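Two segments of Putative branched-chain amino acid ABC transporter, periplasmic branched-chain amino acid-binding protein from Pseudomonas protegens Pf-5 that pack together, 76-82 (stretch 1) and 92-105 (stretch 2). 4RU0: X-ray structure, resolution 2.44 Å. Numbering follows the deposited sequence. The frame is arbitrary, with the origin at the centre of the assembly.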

# COMPACT_ATOMS: atom_id res chain seq x y z
N LEU A 76 -23.86 4.82 -2.37
CA LEU A 76 -22.89 3.77 -2.67
C LEU A 76 -23.47 2.40 -2.34
O LEU A 76 -24.02 2.19 -1.26
CB LEU A 76 -21.60 4.00 -1.89
CG LEU A 76 -20.50 4.88 -2.48
CD1 LEU A 76 -21.06 6.15 -3.10
CD2 LEU A 76 -19.48 5.23 -1.41
N VAL A 77 -23.34 1.46 -3.28
CA VAL A 77 -23.76 0.09 -3.02
C VAL A 77 -22.56 -0.83 -3.21
O VAL A 77 -21.77 -0.65 -4.14
CB VAL A 77 -24.94 -0.33 -3.93
CG1 VAL A 77 -24.60 -0.13 -5.40
CG2 VAL A 77 -25.36 -1.77 -3.66
N TRP A 78 -22.41 -1.80 -2.32
CA TRP A 78 -21.28 -2.71 -2.41
C TRP A 78 -21.69 -4.16 -2.16
O TRP A 78 -22.73 -4.43 -1.56
CB TRP A 78 -20.19 -2.31 -1.41
CG TRP A 78 -20.64 -2.34 0.03
CD1 TRP A 78 -20.58 -3.39 0.89
CD2 TRP A 78 -21.21 -1.25 0.77
NE1 TRP A 78 -21.08 -3.03 2.12
CE2 TRP A 78 -21.47 -1.72 2.07
CE3 TRP A 78 -21.51 0.08 0.45
CZ2 TRP A 78 -22.03 -0.91 3.05
CZ3 TRP A 78 -22.07 0.88 1.43
CH2 TRP A 78 -22.32 0.38 2.72
N GLN A 79 -20.85 -5.08 -2.64
CA GLN A 79 -21.07 -6.50 -2.44
C GLN A 79 -19.73 -7.21 -2.36
O GLN A 79 -18.76 -6.82 -3.02
CB GLN A 79 -21.93 -7.10 -3.56
CG GLN A 79 -22.42 -8.52 -3.26
CD GLN A 79 -23.32 -9.07 -4.35
OE1 GLN A 79 -23.15 -8.77 -5.53
NE2 GLN A 79 -24.29 -9.89 -3.95
N GLU A 80 -19.66 -8.26 -1.55
CA GLU A 80 -18.43 -9.01 -1.37
C GLU A 80 -18.41 -10.28 -2.22
O GLU A 80 -19.42 -10.96 -2.37
CB GLU A 80 -18.24 -9.38 0.10
CG GLU A 80 -17.23 -8.53 0.82
CD GLU A 80 -17.23 -8.77 2.32
OE1 GLU A 80 -16.37 -9.54 2.81
OE2 GLU A 80 -18.09 -8.18 3.01
N CYS A 81 -17.24 -10.58 -2.76
CA CYS A 81 -17.01 -11.84 -3.44
C CYS A 81 -15.78 -12.50 -2.81
O CYS A 81 -14.75 -11.86 -2.64
CB CYS A 81 -16.82 -11.63 -4.94
SG CYS A 81 -16.48 -13.14 -5.89
N GLU A 82 -15.91 -13.78 -2.46
CA GLU A 82 -14.82 -14.49 -1.80
C GLU A 82 -13.71 -14.87 -2.78
O GLU A 82 -13.95 -15.57 -3.76
CB GLU A 82 -15.36 -15.74 -1.10
CG GLU A 82 -14.30 -16.54 -0.35
CD GLU A 82 -13.63 -15.73 0.75
OE1 GLU A 82 -14.30 -14.89 1.39
OE2 GLU A 82 -12.42 -15.96 0.98
N GLU A 92 -12.18 -14.74 -11.08
CA GLU A 92 -13.62 -15.00 -11.19
C GLU A 92 -14.45 -13.89 -10.57
O GLU A 92 -15.53 -13.57 -11.06
CB GLU A 92 -13.98 -16.33 -10.54
CG GLU A 92 -13.40 -17.54 -11.24
CD GLU A 92 -13.68 -18.83 -10.49
OE1 GLU A 92 -14.41 -18.78 -9.48
OE2 GLU A 92 -13.16 -19.89 -10.92
N CYS A 93 -13.95 -13.30 -9.49
CA CYS A 93 -14.64 -12.20 -8.83
C CYS A 93 -14.68 -10.98 -9.73
O CYS A 93 -15.72 -10.35 -9.88
CB CYS A 93 -13.97 -11.86 -7.49
SG CYS A 93 -14.47 -12.97 -6.15
N TYR A 94 -13.54 -10.68 -10.35
CA TYR A 94 -13.45 -9.56 -11.27
C TYR A 94 -14.43 -9.73 -12.43
O TYR A 94 -15.10 -8.77 -12.81
CB TYR A 94 -12.02 -9.43 -11.81
CG TYR A 94 -11.90 -8.52 -13.01
CD1 TYR A 94 -12.01 -9.02 -14.30
CD2 TYR A 94 -11.67 -7.15 -12.85
CE1 TYR A 94 -11.90 -8.20 -15.40
CE2 TYR A 94 -11.55 -6.32 -13.95
CZ TYR A 94 -11.67 -6.85 -15.22
OH TYR A 94 -11.56 -6.04 -16.32
N GLU A 95 -14.50 -10.93 -12.98
CA GLU A 95 -15.38 -11.20 -14.11
C GLU A 95 -16.84 -11.12 -13.69
O GLU A 95 -17.70 -10.76 -14.49
CB GLU A 95 -15.08 -12.57 -14.73
CG GLU A 95 -13.74 -12.64 -15.43
CD GLU A 95 -13.69 -11.81 -16.70
OE1 GLU A 95 -14.74 -11.64 -17.36
OE2 GLU A 95 -12.60 -11.32 -17.05
N ARG A 96 -17.12 -11.47 -12.44
CA ARG A 96 -18.48 -11.37 -11.93
C ARG A 96 -18.88 -9.90 -11.76
O ARG A 96 -20.02 -9.52 -12.02
CB ARG A 96 -18.61 -12.12 -10.61
CG ARG A 96 -19.76 -11.63 -9.71
CD ARG A 96 -20.44 -12.77 -8.96
NE ARG A 96 -19.50 -13.60 -8.20
CZ ARG A 96 -19.02 -14.76 -8.64
NH1 ARG A 96 -19.38 -15.24 -9.83
NH2 ARG A 96 -18.18 -15.46 -7.88
N PHE A 97 -17.92 -9.07 -11.36
CA PHE A 97 -18.19 -7.69 -11.00
C PHE A 97 -18.01 -6.68 -12.13
O PHE A 97 -18.62 -5.61 -12.10
CB PHE A 97 -17.30 -7.28 -9.83
CG PHE A 97 -17.77 -7.77 -8.49
CD1 PHE A 97 -19.09 -8.17 -8.32
CD2 PHE A 97 -16.91 -7.83 -7.41
CE1 PHE A 97 -19.54 -8.62 -7.09
CE2 PHE A 97 -17.34 -8.27 -6.18
CZ PHE A 97 -18.66 -8.67 -6.02
N LYS A 98 -17.19 -7.00 -13.12
CA LYS A 98 -16.79 -6.02 -14.13
C LYS A 98 -17.97 -5.40 -14.89
O LYS A 98 -17.83 -4.34 -15.50
CB LYS A 98 -15.80 -6.63 -15.12
CG LYS A 98 -16.43 -7.59 -16.12
CD LYS A 98 -15.43 -8.00 -17.19
CE LYS A 98 -16.10 -8.83 -18.28
NZ LYS A 98 -15.10 -9.38 -19.24
N ASN A 99 -19.13 -6.04 -14.85
CA ASN A 99 -20.29 -5.52 -15.56
C ASN A 99 -21.27 -4.78 -14.65
O ASN A 99 -22.26 -4.23 -15.12
CB ASN A 99 -21.01 -6.65 -16.29
CG ASN A 99 -20.23 -7.14 -17.48
OD1 ASN A 99 -19.84 -6.35 -18.34
ND2 ASN A 99 -19.99 -8.44 -17.53
N GLY A 100 -20.97 -4.77 -13.35
CA GLY A 100 -21.78 -4.04 -12.39
C GLY A 100 -22.62 -4.95 -11.51
O GLY A 100 -22.53 -6.17 -11.61
N LEU A 101 -23.44 -4.35 -10.64
CA LEU A 101 -24.34 -5.11 -9.78
C LEU A 101 -25.77 -4.58 -9.87
O LEU A 101 -26.06 -3.49 -9.39
CB LEU A 101 -23.87 -5.08 -8.33
CG LEU A 101 -24.84 -5.72 -7.33
CD1 LEU A 101 -25.03 -7.20 -7.62
CD2 LEU A 101 -24.40 -5.50 -5.88
N ASP A 102 -26.65 -5.37 -10.49
CA ASP A 102 -28.06 -5.03 -10.64
C ASP A 102 -28.27 -3.63 -11.21
O ASP A 102 -29.14 -2.90 -10.76
CB ASP A 102 -28.78 -5.15 -9.30
CG ASP A 102 -28.81 -6.58 -8.77
OD1 ASP A 102 -29.02 -7.51 -9.58
OD2 ASP A 102 -28.62 -6.78 -7.55
N GLY A 103 -27.45 -3.27 -12.21
CA GLY A 103 -27.55 -1.98 -12.85
C GLY A 103 -26.43 -1.01 -12.51
O GLY A 103 -25.96 -0.26 -13.38
N ALA A 104 -25.99 -1.01 -11.25
CA ALA A 104 -24.96 -0.07 -10.79
C ALA A 104 -23.58 -0.41 -11.36
O ALA A 104 -23.09 -1.53 -11.17
CB ALA A 104 -24.92 -0.05 -9.28
N PRO A 105 -22.95 0.55 -12.04
CA PRO A 105 -21.67 0.35 -12.75
C PRO A 105 -20.43 0.45 -11.86
O PRO A 105 -20.48 0.99 -10.75
CB PRO A 105 -21.67 1.48 -13.78
CG PRO A 105 -22.43 2.58 -13.10
CD PRO A 105 -23.48 1.91 -12.24

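A single disulfide pins one end of a β-strand to a helix, and a small row of mostly apolar side chains, with no hydrogen bond between the stretches, carries the contact onward into the loop that follows the helix. The strand, 76-82, runs roughly antiparallel to the helix, at 148° between their N-to-C directions with a closest axial approach of 8.8 Å, so that ascending the strand means descending stretch 2: Val 77 lies by Ala 104, Gln 79 by Leu 101, Cys 81 by Cys 93. Alternation along the strand selects the residues that take part. Val 77, Gln 79 and Cys 81 direct their CA-to-CB bonds toward stretch 2, whereas Trp 78, Glu 80 and Glu 82 direct theirs away, and the carboxylates of both glutamates find hydrogen bonds elsewhere in the structure.

The covalent link joins Cys 81 SG to Cys 93 SG at 2.0 Å, with a chi3 of -80°, close to the unstrained value for a disulfide. Cys 81 is in the t rotamer and Cys 93 in m, and the bond draws their CA atoms to 5.9 Å, the shortest spacing in the register. Both cysteines are buried. Arg 96, one turn after Cys 93, brings its NH2 to 3.5 Å from Cys 81 SG, so the end of its side chain lies beside the Cys 81 sulfur, while the residue as a whole stays exposed.

Phe 97, four residues after Cys 93 and so on the same side of the helix, fills the space next to the disulfide. Its CE2 lies 3.6 Å from Cys 81 CB, and its CZ reaches the strand backbone, 3.5 Å from Gln 79 O. A large flat ring suits this buried position because it can touch both the cysteine side chain and the main chain. Cys 81 SG sits obliquely to the ring, 5.4 Å from its centroid.

Farther along, the loop supplies the partners. Leu 101 CD1 comes within 3.2 Å of Gln 79 OE1, a close contact between a methyl and an amide oxygen; the nearly extended side chain of the exposed Gln 79 (chi1 and chi2 both t) reaches the leucine. Leu 101 CD2 is 4.4 Å from Val 77 CG2, a looser apolar contact. Val 77 CG1 packs more tightly, 3.9 Å from Ala 104 CB, where the short side chain of a buried alanine meets a branched one.

Two turns shape this loop. A type I turn from Phe 97 to Gly 100, with Gly 100 N hydrogen-bonded to Phe 97 O at 2.8 Å, leads out of the helix; Gly 100 has positive phi, and a CB there would clash with Ala 104 O. A type I' turn then spans Leu 101 to Ala 104, closed by hydrogen bonds from Leu 101 N to Ala 104 O at 2.9 Å and from Ala 104 N to Leu 101 O at 3.1 Å. This pairing holds together the two loop residues that meet Val 77.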